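Local coordinates for PCF11 protein (Saccharomyces cerevisiae, PDB 1SZ9), which probably takes part in 3'-end processing of mRNA by recognising the carboxy-terminal domain of RNA polymerase II through its CTD-interacting domain, at residues A[31-45]-A[69-82]. Sequence-based numbering, arbitrary orientation.
Sequences TKLAEENISCAQYFV and SICKNVGSPYTIYF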
ATOM      1  N   THR A  31       5.933  -9.069  -3.734  1.00 22.06           N
ATOM      2  CA  THR A  31       4.642  -9.743  -3.582  1.00 21.01           C
ATOM      3  C   THR A  31       4.860 -11.252  -3.383  1.00 23.34           C
ATOM      4  O   THR A  31       4.190 -11.880  -2.571  1.00 23.07           O
ATOM      5  CB  THR A  31       3.759  -9.499  -4.837  1.00 23.25           C
ATOM      6  OG1 THR A  31       3.630  -8.086  -5.044  1.00 23.13           O
ATOM      7  CG2 THR A  31       2.352 -10.121  -4.671  1.00 18.93           C
ATOM      8  N   LYS A  32       5.805 -11.824  -4.127  1.00 23.64           N
ATOM      9  CA  LYS A  32       6.116 -13.243  -4.017  1.00 25.12           C
ATOM     10  C   LYS A  32       6.730 -13.531  -2.637  1.00 27.03           C
ATOM     11  O   LYS A  32       6.423 -14.544  -2.021  1.00 27.77           O
ATOM     12  CB  LYS A  32       7.082 -13.662  -5.134  1.00 25.84           C
ATOM     13  CG  LYS A  32       6.456 -13.665  -6.523  1.00 27.23           C
ATOM     14  CD  LYS A  32       7.530 -13.765  -7.618  1.00 28.23           C
ATOM     15  CE  LYS A  32       8.311 -15.068  -7.516  1.00 29.19           C
ATOM     16  NZ  LYS A  32       9.292 -15.196  -8.612  1.00 26.51           N
ATOM     17  N   LEU A  33       7.590 -12.639  -2.153  1.00 26.63           N
ATOM     18  CA  LEU A  33       8.176 -12.814  -0.825  1.00 28.69           C
ATOM     19  C   LEU A  33       7.062 -12.773   0.243  1.00 29.23           C
ATOM     20  O   LEU A  33       7.103 -13.504   1.241  1.00 29.04           O
ATOM     21  CB  LEU A  33       9.203 -11.705  -0.535  1.00 29.47           C
ATOM     22  CG  LEU A  33      10.602 -11.830  -1.163  1.00 29.27           C
ATOM     23  CD1 LEU A  33      11.410 -10.546  -0.948  1.00 29.70           C
ATOM     24  CD2 LEU A  33      11.331 -13.026  -0.520  1.00 30.44           C
ATOM     25  N   ALA A  34       6.076 -11.906   0.033  1.00 25.80           N
ATOM     26  CA  ALA A  34       4.972 -11.772   0.980  1.00 25.49           C
ATOM     27  C   ALA A  34       4.086 -13.031   0.958  1.00 24.28           C
ATOM     28  O   ALA A  34       3.578 -13.457   1.982  1.00 26.56           O
ATOM     29  CB  ALA A  34       4.154 -10.519   0.654  1.00 21.48           C
ATOM     30  N   GLU A  35       3.929 -13.622  -0.218  1.00 25.57           N
ATOM     31  CA  GLU A  35       3.141 -14.842  -0.403  1.00 28.86           C
ATOM     32  C   GLU A  35       3.836 -16.049   0.252  1.00 31.12           C
ATOM     33  O   GLU A  35       3.205 -16.886   0.894  1.00 32.02           O
ATOM     34  CB  GLU A  35       2.975 -15.101  -1.912  1.00 29.47           C
ATOM     35  CG  GLU A  35       2.402 -16.464  -2.333  1.00 32.15           C
ATOM     36  CD  GLU A  35       0.872 -16.490  -2.368  1.00 34.05           C
ATOM     37  OE1 GLU A  35       0.259 -15.455  -2.672  1.00 36.28           O
ATOM     38  OE2 GLU A  35       0.275 -17.553  -2.122  1.00 35.35           O
ATOM     39  N   GLU A  36       5.147 -16.115   0.099  1.00 30.94           N
ATOM     40  CA  GLU A  36       5.931 -17.226   0.612  1.00 31.98           C
ATOM     41  C   GLU A  36       6.364 -17.148   2.066  1.00 31.26           C
ATOM     42  O   GLU A  36       6.819 -18.135   2.631  1.00 30.87           O
ATOM     43  CB  GLU A  36       7.167 -17.393  -0.262  1.00 33.34           C
ATOM     44  CG  GLU A  36       6.872 -17.911  -1.645  1.00 39.00           C
ATOM     45  CD  GLU A  36       7.978 -17.582  -2.623  1.00 42.91           C
ATOM     46  OE1 GLU A  36       9.161 -17.538  -2.207  1.00 44.99           O
ATOM     47  OE2 GLU A  36       7.668 -17.375  -3.816  1.00 46.54           O
ATOM     48  N   ASN A  37       6.215 -15.987   2.685  1.00 29.62           N
ATOM     49  CA  ASN A  37       6.652 -15.840   4.056  1.00 27.58           C
ATOM     50  C   ASN A  37       5.609 -15.177   4.928  1.00 29.01           C
ATOM     51  O   ASN A  37       5.914 -14.250   5.675  1.00 32.15           O
ATOM     52  CB  ASN A  37       7.955 -15.039   4.072  1.00 27.79           C
ATOM     53  CG  ASN A  37       9.053 -15.715   3.268  1.00 31.26           C
ATOM     54  OD1 ASN A  37       9.761 -16.579   3.782  1.00 27.63           O
ATOM     55  ND2 ASN A  37       9.176 -15.348   1.986  1.00 29.89           N
ATOM     56  N   ILE A  38       4.375 -15.656   4.836  1.00 28.00           N
ATOM     57  CA  ILE A  38       3.313 -15.088   5.629  1.00 30.18           C
ATOM     58  C   ILE A  38       3.677 -15.023   7.105  1.00 31.66           C
ATOM     59  O   ILE A  38       3.185 -14.170   7.835  1.00 30.61           O
ATOM     60  CB  ILE A  38       2.000 -15.864   5.426  1.00 29.42           C
ATOM     61  CG1 ILE A  38       1.416 -15.497   4.053  1.00 27.17           C
ATOM     62  CG2 ILE A  38       1.013 -15.549   6.571  1.00 29.46           C
ATOM     63  CD1 ILE A  38       0.070 -16.164   3.735  1.00 30.32           C
ATOM     64  N   SER A  39       4.568 -15.903   7.545  1.00 34.46           N
ATOM     65  CA  SER A  39       4.980 -15.881   8.940  1.00 36.87           C
ATOM     66  C   SER A  39       5.688 -14.562   9.284  1.00 36.27           C
ATOM     67  O   SER A  39       5.795 -14.197  10.459  1.00 36.09           O
ATOM     68  CB  SER A  39       5.894 -17.081   9.236  1.00 40.45           C
ATOM     69  OG  SER A  39       6.772 -17.338   8.147  1.00 46.32           O
ATOM     70  N   CYS A  40       6.166 -13.844   8.263  1.00 33.11           N
ATOM     71  CA  CYS A  40       6.858 -12.561   8.473  1.00 33.18           C
ATOM     72  C   CYS A  40       5.988 -11.375   8.082  1.00 31.39           C
ATOM     73  O   CYS A  40       6.477 -10.246   7.983  1.00 30.24           O
ATOM     74  CB  CYS A  40       8.139 -12.485   7.628  1.00 35.05           C
ATOM     75  SG  CYS A  40       9.430 -13.683   8.023  1.00 39.15           S
ATOM     76  N   ALA A  41       4.708 -11.639   7.837  1.00 30.44           N
ATOM     77  CA  ALA A  41       3.773 -10.608   7.411  1.00 30.83           C
ATOM     78  C   ALA A  41       3.859  -9.277   8.168  1.00 31.40           C
ATOM     79  O   ALA A  41       3.978  -8.213   7.558  1.00 32.42           O
ATOM     80  CB  ALA A  41       2.346 -11.155   7.468  1.00 30.82           C
ATOM     81  N   GLN A  42       3.793  -9.306   9.489  1.00 31.33           N
ATOM     82  CA  GLN A  42       3.853  -8.040  10.208  1.00 33.79           C
ATOM     83  C   GLN A  42       5.151  -7.257   9.938  1.00 33.16           C
ATOM     84  O   GLN A  42       5.143  -6.016   9.923  1.00 31.81           O
ATOM     85  CB  GLN A  42       3.649  -8.262  11.709  1.00 37.14           C
ATOM     86  CG  GLN A  42       3.746  -6.971  12.513  1.00 43.63           C
ATOM     87  CD  GLN A  42       3.046  -7.053  13.855  1.00 47.30           C
ATOM     88  OE1 GLN A  42       2.941  -8.128  14.455  1.00 46.39           O
ATOM     89  NE2 GLN A  42       2.570  -5.902  14.345  1.00 49.05           N
ATOM     90  N   TYR A  43       6.254  -7.970   9.704  1.00 31.18           N
ATOM     91  CA  TYR A  43       7.525  -7.312   9.415  1.00 32.02           C
ATOM     92  C   TYR A  43       7.447  -6.624   8.070  1.00 29.61           C
ATOM     93  O   TYR A  43       7.912  -5.501   7.923  1.00 27.61           O
ATOM     94  CB  TYR A  43       8.678  -8.315   9.414  1.00 33.16           C
ATOM     95  CG  TYR A  43       8.959  -8.853  10.793  1.00 39.31           C
ATOM     96  CD1 TYR A  43       9.298  -7.990  11.835  1.00 40.77           C
ATOM     97  CD2 TYR A  43       8.832 -10.211  11.076  1.00 40.57           C
ATOM     98  CE1 TYR A  43       9.495  -8.458  13.117  1.00 42.67           C
ATOM     99  CE2 TYR A  43       9.030 -10.695  12.366  1.00 42.23           C
ATOM    100  CZ  TYR A  43       9.358  -9.812  13.377  1.00 44.27           C
ATOM    101  OH  TYR A  43       9.533 -10.271  14.657  1.00 48.08           O
ATOM    102  N   PHE A  44       6.851  -7.301   7.094  1.00 29.36           N
ATOM    103  CA  PHE A  44       6.701  -6.728   5.758  1.00 29.19           C
ATOM    104  C   PHE A  44       5.751  -5.522   5.813  1.00 27.91           C
ATOM    105  O   PHE A  44       5.991  -4.507   5.171  1.00 27.11           O
ATOM    106  CB  PHE A  44       6.175  -7.783   4.780  1.00 25.86           C
ATOM    107  CG  PHE A  44       7.082  -8.976   4.628  1.00 26.34           C
ATOM    108  CD1 PHE A  44       8.433  -8.890   4.947  1.00 24.53           C
ATOM    109  CD2 PHE A  44       6.593 -10.181   4.126  1.00 28.36           C
ATOM    110  CE1 PHE A  44       9.292  -9.986   4.767  1.00 25.91           C
ATOM    111  CE2 PHE A  44       7.441 -11.282   3.941  1.00 28.02           C
ATOM    112  CZ  PHE A  44       8.797 -11.178   4.265  1.00 25.98           C
ATOM    113  N   VAL A  45       4.679  -5.623   6.590  1.00 27.82           N
ATOM    114  CA  VAL A  45       3.758  -4.493   6.697  1.00 25.44           C
ATOM    115  C   VAL A  45       4.460  -3.264   7.275  1.00 26.43           C
ATOM    116  O   VAL A  45       4.349  -2.158   6.741  1.00 23.79           O
ATOM    117  CB  VAL A  45       2.532  -4.854   7.563  1.00 25.94           C
ATOM    118  CG1 VAL A  45       1.707  -3.597   7.873  1.00 25.23           C
ATOM    119  CG2 VAL A  45       1.668  -5.857   6.809  1.00 25.26           C
ATOM    120  N   SER A  69      -0.197  -4.291  -4.508  1.00 20.12           N
ATOM    121  CA  SER A  69       0.051  -5.586  -5.148  1.00 22.25           C
ATOM    122  C   SER A  69      -0.051  -6.731  -4.136  1.00 21.68           C
ATOM    123  O   SER A  69      -0.715  -7.736  -4.383  1.00 20.32           O
ATOM    124  CB  SER A  69       1.426  -5.578  -5.840  1.00 19.51           C
ATOM    125  OG  SER A  69       1.704  -6.818  -6.472  1.00 20.92           O
ATOM    126  N   ILE A  70       0.588  -6.564  -2.985  1.00 22.02           N
ATOM    127  CA  ILE A  70       0.535  -7.575  -1.943  1.00 22.10           C
ATOM    128  C   ILE A  70      -0.908  -7.847  -1.487  1.00 24.13           C
ATOM    129  O   ILE A  70      -1.327  -9.001  -1.353  1.00 23.87           O
ATOM    130  CB  ILE A  70       1.417  -7.147  -0.739  1.00 23.93           C
ATOM    131  CG1 ILE A  70       2.901  -7.298  -1.125  1.00 19.84           C
ATOM    132  CG2 ILE A  70       1.056  -7.958   0.519  1.00 20.35           C
ATOM    133  CD1 ILE A  70       3.848  -6.541  -0.199  1.00 21.11           C
ATOM    134  N   CYS A  71      -1.685  -6.792  -1.264  1.00 24.12           N
ATOM    135  CA  CYS A  71      -3.064  -6.986  -0.840  1.00 23.05           C
ATOM    136  C   CYS A  71      -3.961  -7.619  -1.903  1.00 24.85           C
ATOM    137  O   CYS A  71      -4.749  -8.514  -1.603  1.00 24.07           O
ATOM    138  CB  CYS A  71      -3.665  -5.663  -0.384  1.00 23.22           C
ATOM    139  SG  CYS A  71      -2.956  -5.101   1.162  1.00 24.03           S
ATOM    140  N   LYS A  72      -3.850  -7.148  -3.139  1.00 25.11           N
ATOM    141  CA  LYS A  72      -4.659  -7.678  -4.235  1.00 27.44           C
ATOM    142  C   LYS A  72      -4.299  -9.101  -4.681  1.00 28.70           C
ATOM    143  O   LYS A  72      -5.168  -9.861  -5.094  1.00 27.72           O
ATOM    144  CB  LYS A  72      -4.553  -6.767  -5.451  1.00 26.45           C
ATOM    145  CG  LYS A  72      -5.483  -5.569  -5.408  1.00 28.58           C
ATOM    146  CD  LYS A  72      -5.308  -4.715  -6.643  1.00 31.23           C
ATOM    147  CE  LYS A  72      -6.293  -3.550  -6.668  1.00 30.10           C
ATOM    148  NZ  LYS A  72      -5.943  -2.644  -7.792  1.00 30.08           N
ATOM    149  N   ASN A  73      -3.025  -9.462  -4.599  1.00 26.94           N
ATOM    150  CA  ASN A  73      -2.599 -10.775  -5.067  1.00 28.88           C
ATOM    151  C   ASN A  73      -2.389 -11.824  -4.000  1.00 28.45           C
ATOM    152  O   ASN A  73      -2.510 -13.016  -4.278  1.00 29.47           O
ATOM    153  CB  ASN A  73      -1.335 -10.632  -5.915  1.00 28.00           C
ATOM    154  CG  ASN A  73      -1.555  -9.718  -7.104  1.00 30.75           C
ATOM    155  OD1 ASN A  73      -2.465  -9.942  -7.899  1.00 31.81           O
ATOM    156  ND2 ASN A  73      -0.737  -8.680  -7.225  1.00 27.21           N
ATOM    157  N   VAL A  74      -2.047 -11.388  -2.795  1.00 27.15           N
ATOM    158  CA  VAL A  74      -1.848 -12.319  -1.701  1.00 27.21           C
ATOM    159  C   VAL A  74      -3.120 -12.313  -0.860  1.00 27.64           C
ATOM    160  O   VAL A  74      -3.668 -13.371  -0.556  1.00 26.52           O
ATOM    161  CB  VAL A  74      -0.642 -11.933  -0.815  1.00 26.65           C
ATOM    162  CG1 VAL A  74      -0.360 -13.049   0.205  1.00 26.53           C
ATOM    163  CG2 VAL A  74       0.594 -11.706  -1.682  1.00 26.22           C
ATOM    164  N   GLY A  75      -3.591 -11.117  -0.510  1.00 27.27           N
ATOM    165  CA  GLY A  75      -4.790 -10.979   0.303  1.00 25.51           C
ATOM    166  C   GLY A  75      -4.453 -11.092   1.775  1.00 25.41           C
ATOM    167  O   GLY A  75      -3.492 -10.483   2.241  1.00 24.67           O
ATOM    168  N   SER A  76      -5.231 -11.881   2.512  1.00 26.82           N
ATOM    169  CA  SER A  76      -4.992 -12.064   3.934  1.00 27.60           C
ATOM    170  C   SER A  76      -3.609 -12.673   4.177  1.00 26.30           C
ATOM    171  O   SER A  76      -3.110 -13.439   3.367  1.00 26.94           O
ATOM    172  CB  SER A  76      -6.071 -12.967   4.547  1.00 30.72           C
ATOM    173  OG  SER A  76      -5.920 -13.016   5.969  1.00 32.01           O
ATOM    174  N   PRO A  77      -2.966 -12.323   5.296  1.00 27.57           N
ATOM    175  CA  PRO A  77      -3.413 -11.409   6.358  1.00 27.73           C
ATOM    176  C   PRO A  77      -3.049  -9.935   6.093  1.00 28.15           C
ATOM    177  O   PRO A  77      -3.313  -9.042   6.922  1.00 27.22           O
ATOM    178  CB  PRO A  77      -2.689 -11.951   7.574  1.00 27.67           C
ATOM    179  CG  PRO A  77      -1.359 -12.283   6.998  1.00 28.96           C
ATOM    180  CD  PRO A  77      -1.705 -12.980   5.678  1.00 26.75           C
ATOM    181  N   TYR A  78      -2.444  -9.683   4.940  1.00 26.59           N
ATOM    182  CA  TYR A  78      -2.037  -8.325   4.594  1.00 26.44           C
ATOM    183  C   TYR A  78      -3.206  -7.340   4.472  1.00 25.90           C
ATOM    184  O   TYR A  78      -3.111  -6.214   4.949  1.00 26.57           O
ATOM    185  CB  TYR A  78      -1.199  -8.366   3.315  1.00 24.19           C
ATOM    186  CG  TYR A  78       0.035  -9.219   3.474  1.00 22.95           C
ATOM    187  CD1 TYR A  78       1.136  -8.774   4.215  1.00 23.08           C
ATOM    188  CD2 TYR A  78       0.086 -10.502   2.921  1.00 21.37           C
ATOM    189  CE1 TYR A  78       2.259  -9.594   4.401  1.00 21.52           C
ATOM    190  CE2 TYR A  78       1.193 -11.327   3.104  1.00 21.55           C
ATOM    191  CZ  TYR A  78       2.271 -10.870   3.840  1.00 22.06           C
ATOM    192  OH  TYR A  78       3.348 -11.710   3.998  1.00 24.20           O
ATOM    193  N   THR A  79      -4.309  -7.765   3.855  1.00 26.88           N
ATOM    194  CA  THR A  79      -5.483  -6.913   3.716  1.00 27.48           C
ATOM    195  C   THR A  79      -5.963  -6.479   5.106  1.00 28.77           C
ATOM    196  O   THR A  79      -6.431  -5.352   5.299  1.00 28.48           O
ATOM    197  CB  THR A  79      -6.652  -7.659   3.021  1.00 28.03           C
ATOM    198  OG1 THR A  79      -6.790  -8.957   3.609  1.00 28.56           O
ATOM    199  CG2 THR A  79      -6.423  -7.785   1.507  1.00 25.44           C
ATOM    200  N   ILE A  80      -5.850  -7.389   6.073  1.00 29.45           N
ATOM    201  CA  ILE A  80      -6.264  -7.114   7.443  1.00 28.87           C
ATOM    202  C   ILE A  80      -5.261  -6.201   8.129  1.00 28.27           C
ATOM    203  O   ILE A  80      -5.632  -5.169   8.687  1.00 28.12           O
ATOM    204  CB  ILE A  80      -6.401  -8.433   8.259  1.00 32.76           C
ATOM    205  CG1 ILE A  80      -7.528  -9.289   7.668  1.00 33.08           C
ATOM    206  CG2 ILE A  80      -6.681  -8.130   9.725  1.00 30.04           C
ATOM    207  CD1 ILE A  80      -7.588 -10.696   8.229  1.00 34.57           C
ATOM    208  N   TYR A  81      -3.986  -6.568   8.074  1.00 27.09           N
ATOM    209  CA  TYR A  81      -2.948  -5.771   8.715  1.00 26.59           C
ATOM    210  C   TYR A  81      -2.802  -4.339   8.197  1.00 27.36           C
ATOM    211  O   TYR A  81      -2.701  -3.420   8.997  1.00 26.03           O
ATOM    212  CB  TYR A  81      -1.601  -6.480   8.622  1.00 29.53           C
ATOM    213  CG  TYR A  81      -1.547  -7.823   9.330  1.00 34.18           C
ATOM    214  CD1 TYR A  81      -2.648  -8.309  10.054  1.00 35.29           C
ATOM    215  CD2 TYR A  81      -0.396  -8.605   9.272  1.00 34.82           C
ATOM    216  CE1 TYR A  81      -2.600  -9.548  10.701  1.00 37.46           C
ATOM    217  CE2 TYR A  81      -0.329  -9.842   9.910  1.00 38.78           C
ATOM    218  CZ  TYR A  81      -1.435 -10.310  10.621  1.00 40.81           C
ATOM    219  OH  TYR A  81      -1.374 -11.542  11.225  1.00 42.02           O
ATOM    220  N   PHE A  82      -2.763  -4.146   6.873  1.00 25.66           N
ATOM    221  CA  PHE A  82      -2.629  -2.791   6.307  1.00 23.04           C
ATOM    222  C   PHE A  82      -3.866  -1.926   6.571  1.00 23.36           C
ATOM    223  O   PHE A  82      -3.771  -0.699   6.552  1.00 23.21           O
ATOM    224  CB  PHE A  82      -2.395  -2.843   4.787  1.00 18.78           C
ATOM    225  CG  PHE A  82      -0.983  -3.159   4.395  1.00 20.31           C
ATOM    226  CD1 PHE A  82       0.071  -2.304   4.773  1.00 21.83           C
ATOM    227  CD2 PHE A  82      -0.695  -4.288   3.616  1.00 16.78           C
ATOM    228  CE1 PHE A  82       1.395  -2.564   4.375  1.00 20.12           C
ATOM    229  CE2 PHE A  82       0.614  -4.553   3.219  1.00 18.92           C
ATOM    230  CZ  PHE A  82       1.664  -3.689   3.598  1.00 19.27           C
TER
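Tyr78 reaches from the start of helix 78-83 between consecutive helices, 24-36 and 41-54, of the all-helical CTD-interacting domain, a knob in a hole formed by Ala34, Ala41, Phe44 and Val45. Its CG lies anti to the carbonyl carbon (chi1 -59°), which carries the ring between the two helices, so that OH donates to Ala34 O in the last turn of helix 24-36 at 2.7 Å. That donor sits 19° from the carbonyl plane, and OH lies at the ring edge of Phe44. Small Ala41 suits its place because the tyrosine ring comes near, CB to CE1 3.4 Å, while Ile70 CG2 lies over one ring face. A phenylalanine in place of Tyr78 would probably leave Ala34 O without this donor. Beside the 36-41 turn, the cis-proline Pro77 offers CD to Ile38 CG2 at 3.8 Å. At the other end, where 31-36 crosses 69-73 at -53°, Thr31 OG1 lies 2.7 Å from Ser69 OG, two short side chains consistent with the helices' close approach. Branched Val45 sets both methyls on one side of the Phe82 ring, CG1 near CD1 and CE1, CG2 over the face, 4.0 Å from the centroid in a CH-pi contact.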